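Local coordinates for protein LAR_0958 cell surface adhesin (Lactobacillus reuteri, PDB 4NG0) that is a cell-surface adhesin that probably mediates binding to mucus, here one repeat with a ubiquitin-like beta-grasp fold, at residues 7-12 and 19-24; 11-16 and 52-57; 36-41 and 69-74; 58-63 and 86-91. All coordinates share one frame; numbering follows the deposited sequence.

Contact 1 of 4, residues 7-12 and 19-24; sequences GSDSKT and NFEPTT
Asp9 on strand 3-12 meets Thr24 and Glu21 of the loop 19-24, and most of what joins the two segments runs through water. Taken along the loop, Asn19 comes first. Its backbone O lies 2.9 Å from a water that also sits near Asp9 OD2, where more acceptors crowd the water than it has protons. Phe20 turns from the strand into the core, where its ring meets Phe43 and packs edge-to-face with Tyr87. Glu21 follows. Its N gives its proton to a second water, which in turn donates to Asp9 OD2 over 2.8 Å. The Glu21 side chain starts toward the strand, but its carboxylate swings off, and Asp9 OD2 stays 6.3 Å from Glu21 OE2. Pro22 to Thr24 form a short 3-10 turn. Thr24 OG1 sits between its backbone N and the carbonyl carbon (chi1 61°) and donates to Glu21 O at 2.7 Å, nearly along the C=O axis. Thr24 N binds the same oxygen, which is thus gripped twice. Thr24 OG1 also pairs with Tyr87 OH. The methyl of Thr24 meets the carboxylate of Asp9 loosely, CG2 to OD2 4.2 Å, and the two side chains cross at about a right angle. At the turn's end Thr24 O accepts from a third water, which takes the N-H of Ser8. Gly7 has no side chain, and its CA lies 4.0 Å from Thr24 O; its backbone angles suit glycine. The chemistry is that of a water-bridged seam, in which hydration may ease the charge on Asp9.

Contact 2 of 4, residues 11-16 and 52-57; sequences KTYDGN and APTDAG
Tyr13 holds CG anti to its backbone N (chi1 172°). Thr54 has CG2 anti to its own N and OG1 anti to its carbonyl carbon (chi1 -67°); with these torsions CG2 lies against Gly15 and OG1 near Asn16 C. The Tyr13 ring meets Thr54 O with its edge, near the ring plane, CD1 to O 3.3 Å. Over the centre of one ring face lies Gly15 N. The Thr54 methyl presses on the backbone of Gly15, CG2 to C 3.4 Å, while OG1 reaches a water that donates to Gly15 O. A second water takes the N-H of Asp14 and lies 2.9 Å from Thr54 O and 2.8 Å from Asn16 O, two of several acceptors competing for its protons. The turn itself is firmly held. Asp14 OD1 accepts from Asn16 N at 3.0 Å, an Asx turn. Lys11 NZ forms a salt bridge with the same oxygen from the opposite face of the carboxylate plane, at 2.8 Å. Lys11 NZ also donates to Asn16 O, from above that carbonyl's plane. Gly15 has a positive phi, which suits glycine. The contact lies at one end of the sheet. It joins the turn that follows strand 3-12 to the loop leading into strand 57-63, while strand 83-92 runs between those two strands and its Ile91 touches Tyr13 and Pro53.

Contact 3 of 4, residues 36-41 and 69-74; sequences STLTSA and AALRKA
Thr37 and Leu38 turn neighbouring side chains onto helix 65-73 and Ala74. Thr37 holds OG1 between its backbone N and carbonyl carbon (chi1 72°), and this points the hydroxyl at the helix. There OG1 touches the methyl of Ala74, 3.7 Å from CB. Thr37 CG2 stands beside its backbone N and reaches the same methyl at 4.1 Å. A water links OG1 to Ala70 O, lying 2.8 Å from the hydroxyl and donating to the carbonyl over 2.7 Å. Ala70 O also accepts from Ala74 N within the same segment. Leu38 has CG anti to its carbonyl carbon (chi1 -54°). From there the CD2 branch makes the contact, 4.0 Å from Ala70 CB and 4.3 Å from Leu71 CB. Leu38 and Leu71 both also touch Trp27 of strand 26-28. Ala74 O, on the same residue whose methyl meets Thr37, binds Asn34 ND2. The chemistry is divided: Leu38 makes an apolar contact, and Thr37 a hydrated one in which the Ala70 carbonyl gains a second donor from water.

Contact 4 of 4, residues 58-63 and 86-91; sequences KYTLSL and SYTYTI
Tyr59 O accepts from Tyr89 N at 2.8 Å. The same oxygen meets the CA-H of Thr88. In return Tyr59 N binds Tyr89 O at 2.8 Å, which makes Tyr59 and Tyr89 an antiparallel hydrogen-bonded pair. Lys58-Thr90 and Thr60-Thr88 flank it as non-hydrogen-bonded pairs. Leu61 N also donates to Tyr87 O at 3.2 Å, and a water then bridges Leu61 O and Tyr87 N. On the face with the threonines, the extended Lys58 chain crosses Thr88, CE to CG2 3.7 Å. On the other face Tyr59 CG is anti to its carbonyl carbon and beside the backbone N (chi1 -55°), which puts it 4.0 Å from Tyr89 O. The Tyr59 ring presents an edge to that oxygen, and CE1 meets Ile91 CD1 at 4.0 Å. Leu61 and Tyr87 lie side by side, pointing the same way, CD1 to CD1 3.7 Å. Leu61 CD1 also touches Tyr89 CB. Tyr59 OH bonds to Asp55 O. In the mixed beta-grasp sheet, strand 57-63 lies between 83-92 and 43-45, whose Trp45 touches Tyr59 and Leu61, while 83-92 has strand 3-12 along its other edge.

In the fold
The four contacts spread around one five-stranded mixed sheet. Contact 4 lies nearest the middle, about 7 Å from the chain's centre, and joins strands 83-92 and 57-63. Contact 1 is about 8 Å from it, centre to centre, on the neighbouring strand 3-12. Contacts 1 and 2 share Lys11 and Thr12, with centres about 12 Å apart. Contact 3 lies on the far side, its centre about 26 Å from that of contact 2. Along the chain contact 1 closes before contacts 3 and 4 open, and contact 2 before contact 4. Contact 3 alternates with both 2 and 4. The strands from both ends of the repeat are thus neighbours in one sheet.

Contact 1 of 4, residues 7-12 and 19-24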
loop_
_atom_site.group_PDB
_atom_site.type_symbol
_atom_site.label_atom_id
_atom_site.label_comp_id
_atom_site.label_asym_id
_atom_site.label_seq_id
_atom_site.Cartn_x
_atom_site.Cartn_y
_atom_site.Cartn_z
ATOM N N GLY A 7 -5.496 4.876 -2.322
ATOM C CA GLY A 7 -6.251 3.646 -2.416
ATOM C C GLY A 7 -6.737 3.150 -1.074
ATOM O O GLY A 7 -6.384 3.693 -0.020
ATOM N N SER A 8 -7.567 2.113 -1.129
ATOM C CA SER A 8 -8.170 1.564 0.070
ATOM C C SER A 8 -8.700 0.177 -0.198
ATOM O O SER A 8 -8.906 -0.213 -1.344
ATOM C CB SER A 8 -9.299 2.463 0.571
ATOM O OG SER A 8 -10.321 2.573 -0.408
ATOM N N ASP A 9 -8.909 -0.568 0.882
ATOM C CA ASP A 9 -9.417 -1.934 0.822
ATOM C C ASP A 9 -9.924 -2.271 2.210
ATOM O O ASP A 9 -9.699 -1.526 3.171
ATOM C CB ASP A 9 -8.290 -2.883 0.408
ATOM C CG ASP A 9 -8.781 -4.236 -0.086
ATOM O OD1 ASP A 9 -10.003 -4.457 -0.221
ATOM O OD2 ASP A 9 -7.905 -5.088 -0.358
ATOM N N SER A 10 -10.637 -3.384 2.302
ATOM C CA SER A 10 -11.171 -3.825 3.577
ATOM C C SER A 10 -11.508 -5.303 3.560
ATOM O O SER A 10 -11.630 -5.927 2.493
ATOM C CB SER A 10 -12.412 -3.015 3.974
ATOM O OG SER A 10 -13.491 -3.270 3.088
ATOM N N LYS A 11 -11.639 -5.853 4.760
ATOM C CA LYS A 11 -12.187 -7.190 4.949
ATOM C C LYS A 11 -13.038 -7.189 6.201
ATOM O O LYS A 11 -12.954 -6.282 7.038
ATOM C CB LYS A 11 -11.077 -8.240 5.134
ATOM C CG LYS A 11 -10.331 -8.094 6.458
ATOM C CD LYS A 11 -9.143 -9.052 6.629
ATOM C CE LYS A 11 -9.577 -10.402 7.173
ATOM N NZ LYS A 11 -8.421 -11.345 7.330
ATOM N N THR A 12 -13.849 -8.231 6.338
ATOM C CA THR A 12 -14.520 -8.508 7.601
ATOM C C THR A 12 -13.602 -9.363 8.479
ATOM O O THR A 12 -12.969 -10.309 8.003
ATOM C CB THR A 12 -15.853 -9.238 7.356
ATOM O OG1 THR A 12 -16.717 -8.384 6.591
ATOM C CG2 THR A 12 -16.540 -9.592 8.647
ATOM N N ASN A 19 -4.664 -9.384 4.197
ATOM C CA ASN A 19 -3.809 -9.548 3.032
ATOM C C ASN A 19 -3.851 -8.294 2.174
ATOM O O ASN A 19 -4.805 -8.084 1.418
ATOM C CB ASN A 19 -4.284 -10.732 2.189
ATOM C CG ASN A 19 -4.099 -12.073 2.885
ATOM O OD1 ASN A 19 -3.078 -12.322 3.526
ATOM N ND2 ASN A 19 -5.084 -12.951 2.739
ATOM N N PHE A 20 -2.817 -7.469 2.295
ATOM C CA PHE A 20 -2.696 -6.271 1.481
ATOM C C PHE A 20 -2.460 -6.650 0.030
ATOM O O PHE A 20 -1.613 -7.497 -0.268
ATOM C CB PHE A 20 -1.537 -5.420 1.998
ATOM C CG PHE A 20 -1.092 -4.353 1.040
ATOM C CD1 PHE A 20 -1.861 -3.215 0.854
ATOM C CD2 PHE A 20 0.108 -4.471 0.348
ATOM C CE1 PHE A 20 -1.464 -2.210 -0.029
ATOM C CE2 PHE A 20 0.526 -3.459 -0.536
ATOM C CZ PHE A 20 -0.261 -2.331 -0.724
ATOM N N GLU A 21 -3.202 -6.012 -0.870
ATOM C CA GLU A 21 -3.086 -6.274 -2.305
ATOM C C GLU A 21 -2.549 -5.039 -3.030
ATOM O O GLU A 21 -3.247 -4.043 -3.162
ATOM C CB GLU A 21 -4.452 -6.643 -2.880
ATOM C CG GLU A 21 -5.090 -7.899 -2.285
ATOM C CD GLU A 21 -4.405 -9.185 -2.726
ATOM O OE1 GLU A 21 -3.573 -9.139 -3.660
ATOM O OE2 GLU A 21 -4.699 -10.246 -2.132
ATOM N N PRO A 22 -1.299 -5.094 -3.510
ATOM C CA PRO A 22 -0.690 -3.909 -4.119
ATOM C C PRO A 22 -1.403 -3.433 -5.391
ATOM O O PRO A 22 -1.277 -2.262 -5.746
ATOM C CB PRO A 22 0.745 -4.370 -4.431
ATOM C CG PRO A 22 0.670 -5.858 -4.467
ATOM C CD PRO A 22 -0.364 -6.230 -3.451
ATOM N N THR A 23 -2.160 -4.302 -6.047
ATOM C CA THR A 23 -2.894 -3.861 -7.239
ATOM C C THR A 23 -4.083 -2.945 -6.931
ATOM O O THR A 23 -4.668 -2.362 -7.839
ATOM C CB THR A 23 -3.361 -5.050 -8.126
ATOM O OG1 THR A 23 -4.239 -5.895 -7.381
ATOM C CG2 THR A 23 -2.165 -5.858 -8.623
ATOM N N THR A 24 -4.445 -2.812 -5.659
ATOM C CA THR A 24 -5.493 -1.874 -5.268
ATOM C C THR A 24 -4.937 -0.468 -5.057
ATOM O O THR A 24 -5.698 0.487 -4.882
ATOM C CB THR A 24 -6.215 -2.302 -3.975
ATOM O OG1 THR A 24 -5.273 -2.348 -2.891
ATOM C CG2 THR A 24 -6.905 -3.659 -4.149
HETATM O O HOH W 1 -8.178 1.495 -4.114
HETATM O O HOH W 2 -5.293 -4.308 0.093
HETATM O O HOH W 3 -7.662 -7.602 1.231
#

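Contact 2 of 4, residues 11-16 and 52-57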
loop_
_atom_site.group_PDB
_atom_site.type_symbol
_atom_site.label_atom_id
_atom_site.label_comp_id
_atom_site.label_asym_id
_atom_site.label_seq_id
_atom_site.Cartn_x
_atom_site.Cartn_y
_atom_site.Cartn_z
ATOM N N LYS A 11 -11.639 -5.853 4.760
ATOM C CA LYS A 11 -12.187 -7.190 4.949
ATOM C C LYS A 11 -13.038 -7.189 6.201
ATOM O O LYS A 11 -12.954 -6.282 7.038
ATOM C CB LYS A 11 -11.077 -8.240 5.134
ATOM C CG LYS A 11 -10.331 -8.094 6.458
ATOM C CD LYS A 11 -9.143 -9.052 6.629
ATOM C CE LYS A 11 -9.577 -10.402 7.173
ATOM N NZ LYS A 11 -8.421 -11.345 7.330
ATOM N N THR A 12 -13.849 -8.231 6.338
ATOM C CA THR A 12 -14.520 -8.508 7.601
ATOM C C THR A 12 -13.602 -9.363 8.479
ATOM O O THR A 12 -12.969 -10.309 8.003
ATOM C CB THR A 12 -15.853 -9.238 7.356
ATOM O OG1 THR A 12 -16.717 -8.384 6.591
ATOM C CG2 THR A 12 -16.540 -9.592 8.647
ATOM N N TYR A 13 -13.525 -9.006 9.758
ATOM C CA TYR A 13 -12.769 -9.787 10.739
ATOM C C TYR A 13 -13.054 -11.283 10.607
ATOM O O TYR A 13 -14.218 -11.699 10.545
ATOM C CB TYR A 13 -13.155 -9.350 12.155
ATOM C CG TYR A 13 -12.564 -10.222 13.238
ATOM C CD1 TYR A 13 -11.263 -10.022 13.665
ATOM C CD2 TYR A 13 -13.306 -11.245 13.818
ATOM C CE1 TYR A 13 -10.707 -10.827 14.662
ATOM C CE2 TYR A 13 -12.762 -12.055 14.811
ATOM C CZ TYR A 13 -11.462 -11.832 15.224
ATOM O OH TYR A 13 -10.915 -12.635 16.208
ATOM N N ASP A 14 -11.994 -12.084 10.570
ATOM C CA ASP A 14 -12.128 -13.547 10.573
ATOM C C ASP A 14 -11.045 -14.218 11.409
ATOM O O ASP A 14 -10.834 -15.426 11.306
ATOM C CB ASP A 14 -12.110 -14.103 9.139
ATOM C CG ASP A 14 -10.769 -13.917 8.444
ATOM O OD1 ASP A 14 -9.928 -13.148 8.933
ATOM O OD2 ASP A 14 -10.560 -14.542 7.375
ATOM N N GLY A 15 -10.349 -13.439 12.231
ATOM C CA GLY A 15 -9.278 -13.997 13.052
ATOM C C GLY A 15 -7.988 -14.271 12.310
ATOM O O GLY A 15 -7.059 -14.839 12.881
ATOM N N ASN A 16 -7.924 -13.867 11.043
ATOM C CA ASN A 16 -6.744 -14.081 10.211
ATOM C C ASN A 16 -6.151 -12.732 9.826
ATOM O O ASN A 16 -6.881 -11.745 9.720
ATOM C CB ASN A 16 -7.131 -14.879 8.965
ATOM C CG ASN A 16 -7.653 -16.261 9.314
ATOM O OD1 ASN A 16 -7.141 -16.902 10.239
ATOM N ND2 ASN A 16 -8.684 -16.719 8.609
ATOM N N ALA A 52 1.042 -7.277 9.475
ATOM C CA ALA A 52 -0.366 -7.247 9.101
ATOM C C ALA A 52 -1.221 -7.513 10.327
ATOM O O ALA A 52 -0.967 -8.465 11.063
ATOM C CB ALA A 52 -0.646 -8.293 8.040
ATOM N N PRO A 53 -2.249 -6.679 10.551
ATOM C CA PRO A 53 -3.141 -6.816 11.702
ATOM C C PRO A 53 -4.241 -7.840 11.476
ATOM O O PRO A 53 -4.509 -8.240 10.337
ATOM C CB PRO A 53 -3.752 -5.416 11.825
ATOM C CG PRO A 53 -3.834 -4.958 10.408
ATOM C CD PRO A 53 -2.601 -5.512 9.724
ATOM N N THR A 54 -4.842 -8.261 12.583
ATOM C CA THR A 54 -5.977 -9.182 12.607
ATOM C C THR A 54 -7.238 -8.526 13.180
ATOM O O THR A 54 -8.345 -8.722 12.665
ATOM C CB THR A 54 -5.623 -10.425 13.432
ATOM O OG1 THR A 54 -4.604 -11.148 12.730
ATOM C CG2 THR A 54 -6.831 -11.334 13.611
ATOM N N ASP A 55 -7.074 -7.745 14.244
ATOM C CA ASP A 55 -8.216 -7.128 14.931
ATOM C C ASP A 55 -8.928 -6.087 14.077
ATOM O O ASP A 55 -8.308 -5.409 13.249
ATOM C CB ASP A 55 -7.747 -6.453 16.218
ATOM C CG ASP A 55 -7.311 -7.446 17.276
ATOM O OD1 ASP A 55 -7.803 -8.594 17.277
ATOM O OD2 ASP A 55 -6.469 -7.048 18.109
ATOM N N ALA A 56 -10.233 -5.959 14.307
ATOM C CA ALA A 56 -11.012 -4.901 13.679
ATOM C C ALA A 56 -10.394 -3.560 14.004
ATOM O O ALA A 56 -9.954 -3.316 15.125
ATOM C CB ALA A 56 -12.454 -4.946 14.148
ATOM N N GLY A 57 -10.351 -2.690 13.005
ATOM C CA GLY A 57 -9.713 -1.406 13.160
ATOM C C GLY A 57 -9.473 -0.758 11.820
ATOM O O GLY A 57 -9.706 -1.367 10.766
HETATM O O HOH W 4 -9.269 -10.657 10.781
HETATM O O HOH W 5 -4.396 -13.974 12.926
#

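Contact 3 of 4, residues 36-41 and 69-74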
loop_
_atom_site.group_PDB
_atom_site.type_symbol
_atom_site.label_atom_id
_atom_site.label_comp_id
_atom_site.label_asym_id
_atom_site.label_seq_id
_atom_site.Cartn_x
_atom_site.Cartn_y
_atom_site.Cartn_z
ATOM N N SER A 36 4.235 -1.933 -12.332
ATOM C CA SER A 36 3.928 -3.353 -12.496
ATOM C C SER A 36 4.814 -4.297 -11.675
ATOM O O SER A 36 4.484 -5.470 -11.516
ATOM C CB SER A 36 4.013 -3.741 -13.976
ATOM O OG SER A 36 5.358 -3.739 -14.417
ATOM N N THR A 37 5.926 -3.795 -11.149
ATOM C CA THR A 37 6.866 -4.650 -10.437
ATOM C C THR A 37 6.687 -4.626 -8.918
ATOM O O THR A 37 7.321 -5.413 -8.209
ATOM C CB THR A 37 8.329 -4.295 -10.759
ATOM O OG1 THR A 37 8.665 -3.045 -10.142
ATOM C CG2 THR A 37 8.551 -4.217 -12.272
ATOM N N LEU A 38 5.838 -3.733 -8.418
ATOM C CA LEU A 38 5.628 -3.625 -6.971
ATOM C C LEU A 38 4.911 -4.835 -6.386
ATOM O O LEU A 38 4.013 -5.411 -7.009
ATOM C CB LEU A 38 4.854 -2.354 -6.613
ATOM C CG LEU A 38 5.446 -1.043 -7.140
ATOM C CD1 LEU A 38 4.562 0.106 -6.716
ATOM C CD2 LEU A 38 6.878 -0.838 -6.648
ATOM N N THR A 39 5.315 -5.201 -5.177
ATOM C CA THR A 39 4.729 -6.333 -4.465
ATOM C C THR A 39 4.311 -5.908 -3.068
ATOM O O THR A 39 4.532 -4.766 -2.661
ATOM C CB THR A 39 5.742 -7.477 -4.315
ATOM O OG1 THR A 39 6.758 -7.091 -3.383
ATOM C CG2 THR A 39 6.379 -7.808 -5.661
ATOM N N SER A 40 3.718 -6.828 -2.314
ATOM C CA SER A 40 3.309 -6.520 -0.950
ATOM C C SER A 40 4.499 -6.136 -0.074
ATOM O O SER A 40 4.356 -5.352 0.868
ATOM C CB SER A 40 2.535 -7.686 -0.329
ATOM O OG SER A 40 3.321 -8.864 -0.310
ATOM N N ALA A 41 5.673 -6.681 -0.386
ATOM C CA ALA A 41 6.885 -6.389 0.381
ATOM C C ALA A 41 7.316 -4.928 0.260
ATOM O O ALA A 41 8.155 -4.447 1.026
ATOM C CB ALA A 41 8.018 -7.310 -0.049
ATOM N N ALA A 69 12.867 2.004 -3.992
ATOM C CA ALA A 69 13.938 1.519 -4.854
ATOM C C ALA A 69 13.373 0.704 -6.014
ATOM O O ALA A 69 13.855 0.800 -7.145
ATOM C CB ALA A 69 14.931 0.698 -4.048
ATOM N N ALA A 70 12.343 -0.089 -5.746
ATOM C CA ALA A 70 11.733 -0.907 -6.785
ATOM C C ALA A 70 11.070 -0.041 -7.850
ATOM O O ALA A 70 11.175 -0.314 -9.045
ATOM C CB ALA A 70 10.719 -1.878 -6.179
ATOM N N LEU A 71 10.380 1.006 -7.413
ATOM C CA LEU A 71 9.719 1.904 -8.350
ATOM C C LEU A 71 10.760 2.633 -9.185
ATOM O O LEU A 71 10.612 2.789 -10.400
ATOM C CB LEU A 71 8.835 2.904 -7.595
ATOM C CG LEU A 71 7.932 3.793 -8.452
ATOM C CD1 LEU A 71 6.899 2.946 -9.165
ATOM C CD2 LEU A 71 7.269 4.837 -7.573
ATOM N N ARG A 72 11.831 3.073 -8.544
ATOM C CA ARG A 72 12.871 3.774 -9.292
ATOM C C ARG A 72 13.518 2.864 -10.341
ATOM O O ARG A 72 13.740 3.274 -11.490
ATOM C CB ARG A 72 13.900 4.363 -8.328
ATOM C CG ARG A 72 13.316 5.501 -7.502
ATOM C CD ARG A 72 14.370 6.212 -6.671
ATOM N NE ARG A 72 13.840 7.445 -6.097
ATOM C CZ ARG A 72 13.430 7.575 -4.839
ATOM N NH1 ARG A 72 13.502 6.543 -4.007
ATOM N NH2 ARG A 72 12.960 8.738 -4.410
ATOM N N LYS A 73 13.785 1.618 -9.959
ATOM C CA LYS A 73 14.386 0.640 -10.861
ATOM C C LYS A 73 13.500 0.366 -12.081
ATOM O O LYS A 73 13.991 0.148 -13.194
ATOM C CB LYS A 73 14.668 -0.657 -10.097
ATOM C CG LYS A 73 15.372 -1.737 -10.900
ATOM C CD LYS A 73 15.759 -2.896 -9.993
ATOM C CE LYS A 73 16.472 -4.000 -10.758
ATOM N NZ LYS A 73 15.567 -4.675 -11.725
ATOM N N ALA A 74 12.188 0.403 -11.874
ATOM C CA ALA A 74 11.235 0.117 -12.942
ATOM C C ALA A 74 11.044 1.306 -13.884
ATOM O O ALA A 74 10.366 1.189 -14.912
ATOM C CB ALA A 74 9.890 -0.302 -12.349
HETATM O O HOH W 6 11.455 -2.877 -9.931
#

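Contact 4 of 4, residues 58-63 and 86-91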
loop_
_atom_site.group_PDB
_atom_site.type_symbol
_atom_site.label_atom_id
_atom_site.label_comp_id
_atom_site.label_asym_id
_atom_site.label_seq_id
_atom_site.Cartn_x
_atom_site.Cartn_y
_atom_site.Cartn_z
ATOM N N LYS A 58 -9.011 0.488 11.869
ATOM C CA LYS A 58 -8.655 1.244 10.676
ATOM C C LYS A 58 -7.145 1.419 10.666
ATOM O O LYS A 58 -6.570 1.926 11.636
ATOM C CB LYS A 58 -9.348 2.615 10.680
ATOM C CG LYS A 58 -9.181 3.411 9.385
ATOM C CD LYS A 58 -9.879 4.767 9.499
ATOM C CE LYS A 58 -9.553 5.673 8.325
ATOM N NZ LYS A 58 -10.099 7.048 8.518
ATOM N N TYR A 59 -6.512 0.988 9.577
ATOM C CA TYR A 59 -5.056 0.952 9.479
ATOM C C TYR A 59 -4.576 1.657 8.223
ATOM O O TYR A 59 -5.352 1.878 7.290
ATOM C CB TYR A 59 -4.587 -0.510 9.413
ATOM C CG TYR A 59 -5.072 -1.348 10.569
ATOM C CD1 TYR A 59 -6.223 -2.129 10.468
ATOM C CD2 TYR A 59 -4.387 -1.346 11.765
ATOM C CE1 TYR A 59 -6.666 -2.889 11.535
ATOM C CE2 TYR A 59 -4.822 -2.109 12.853
ATOM C CZ TYR A 59 -5.956 -2.880 12.723
ATOM O OH TYR A 59 -6.398 -3.649 13.788
ATOM N N THR A 60 -3.289 1.987 8.176
ATOM C CA THR A 60 -2.688 2.476 6.940
ATOM C C THR A 60 -1.438 1.698 6.580
ATOM O O THR A 60 -0.847 1.021 7.421
ATOM C CB THR A 60 -2.336 3.981 6.999
ATOM O OG1 THR A 60 -1.322 4.205 7.984
ATOM C CG2 THR A 60 -3.556 4.806 7.339
ATOM N N LEU A 61 -1.054 1.780 5.311
ATOM C CA LEU A 61 0.227 1.275 4.847
ATOM C C LEU A 61 0.932 2.388 4.104
ATOM O O LEU A 61 0.281 3.274 3.551
ATOM C CB LEU A 61 0.058 0.097 3.891
ATOM C CG LEU A 61 -0.487 -1.191 4.500
ATOM C CD1 LEU A 61 -1.995 -1.303 4.253
ATOM C CD2 LEU A 61 0.257 -2.392 3.931
ATOM N N SER A 62 2.260 2.318 4.063
ATOM C CA SER A 62 3.061 3.297 3.335
ATOM C C SER A 62 4.072 2.575 2.471
ATOM O O SER A 62 4.566 1.504 2.833
ATOM C CB SER A 62 3.818 4.199 4.311
ATOM O OG SER A 62 2.943 4.958 5.121
ATOM N N LEU A 63 4.381 3.159 1.315
ATOM C CA LEU A 63 5.477 2.673 0.500
ATOM C C LEU A 63 6.756 2.798 1.330
ATOM O O LEU A 63 7.015 3.853 1.917
ATOM C CB LEU A 63 5.592 3.507 -0.781
ATOM C CG LEU A 63 6.600 2.986 -1.811
ATOM C CD1 LEU A 63 6.062 1.773 -2.557
ATOM C CD2 LEU A 63 6.943 4.113 -2.789
ATOM N N SER A 86 -0.982 7.942 0.457
ATOM C CA SER A 86 -1.768 7.515 1.604
ATOM C C SER A 86 -2.551 6.280 1.184
ATOM O O SER A 86 -3.023 6.203 0.062
ATOM C CB SER A 86 -2.725 8.637 2.039
ATOM O OG SER A 86 -3.542 8.242 3.137
ATOM N N TYR A 87 -2.681 5.308 2.081
ATOM C CA TYR A 87 -3.433 4.100 1.764
ATOM C C TYR A 87 -4.100 3.594 3.030
ATOM O O TYR A 87 -3.444 3.441 4.049
ATOM C CB TYR A 87 -2.524 3.011 1.175
ATOM C CG TYR A 87 -3.303 1.787 0.750
ATOM C CD1 TYR A 87 -3.663 0.808 1.674
ATOM C CD2 TYR A 87 -3.703 1.625 -0.567
ATOM C CE1 TYR A 87 -4.394 -0.292 1.292
ATOM C CE2 TYR A 87 -4.433 0.524 -0.963
ATOM C CZ TYR A 87 -4.779 -0.431 -0.023
ATOM O OH TYR A 87 -5.504 -1.535 -0.406
ATOM N N THR A 88 -5.400 3.341 2.965
ATOM C CA THR A 88 -6.148 2.935 4.153
ATOM C C THR A 88 -6.776 1.548 4.020
ATOM O O THR A 88 -7.487 1.261 3.052
ATOM C CB THR A 88 -7.257 3.957 4.479
ATOM O OG1 THR A 88 -6.659 5.245 4.682
ATOM C CG2 THR A 88 -8.004 3.554 5.751
ATOM N N TYR A 89 -6.523 0.691 5.006
ATOM C CA TYR A 89 -7.075 -0.662 5.024
ATOM C C TYR A 89 -7.895 -0.814 6.290
ATOM O O TYR A 89 -7.380 -0.595 7.395
ATOM C CB TYR A 89 -5.958 -1.722 5.007
ATOM C CG TYR A 89 -6.487 -3.117 4.702
ATOM C CD1 TYR A 89 -7.234 -3.825 5.656
ATOM C CD2 TYR A 89 -6.280 -3.712 3.462
ATOM C CE1 TYR A 89 -7.740 -5.066 5.388
ATOM C CE2 TYR A 89 -6.792 -4.975 3.186
ATOM C CZ TYR A 89 -7.523 -5.642 4.156
ATOM O OH TYR A 89 -8.041 -6.896 3.897
ATOM N N THR A 90 -9.168 -1.180 6.137
ATOM C CA THR A 90 -10.046 -1.360 7.288
ATOM C C THR A 90 -10.421 -2.821 7.504
ATOM O O THR A 90 -10.808 -3.522 6.569
ATOM C CB THR A 90 -11.338 -0.539 7.103
ATOM O OG1 THR A 90 -10.991 0.839 6.929
ATOM C CG2 THR A 90 -12.265 -0.675 8.304
ATOM N N ILE A 91 -10.313 -3.282 8.749
ATOM C CA ILE A 91 -10.889 -4.571 9.104
ATOM C C ILE A 91 -12.178 -4.257 9.863
ATOM O O ILE A 91 -12.154 -3.629 10.913
ATOM C CB ILE A 91 -9.933 -5.404 9.975
ATOM C CG1 ILE A 91 -8.641 -5.705 9.218
ATOM C CG2 ILE A 91 -10.599 -6.707 10.392
ATOM C CD1 ILE A 91 -7.611 -6.484 10.055
HETATM O O HOH W 7 -0.621 5.690 4.323
#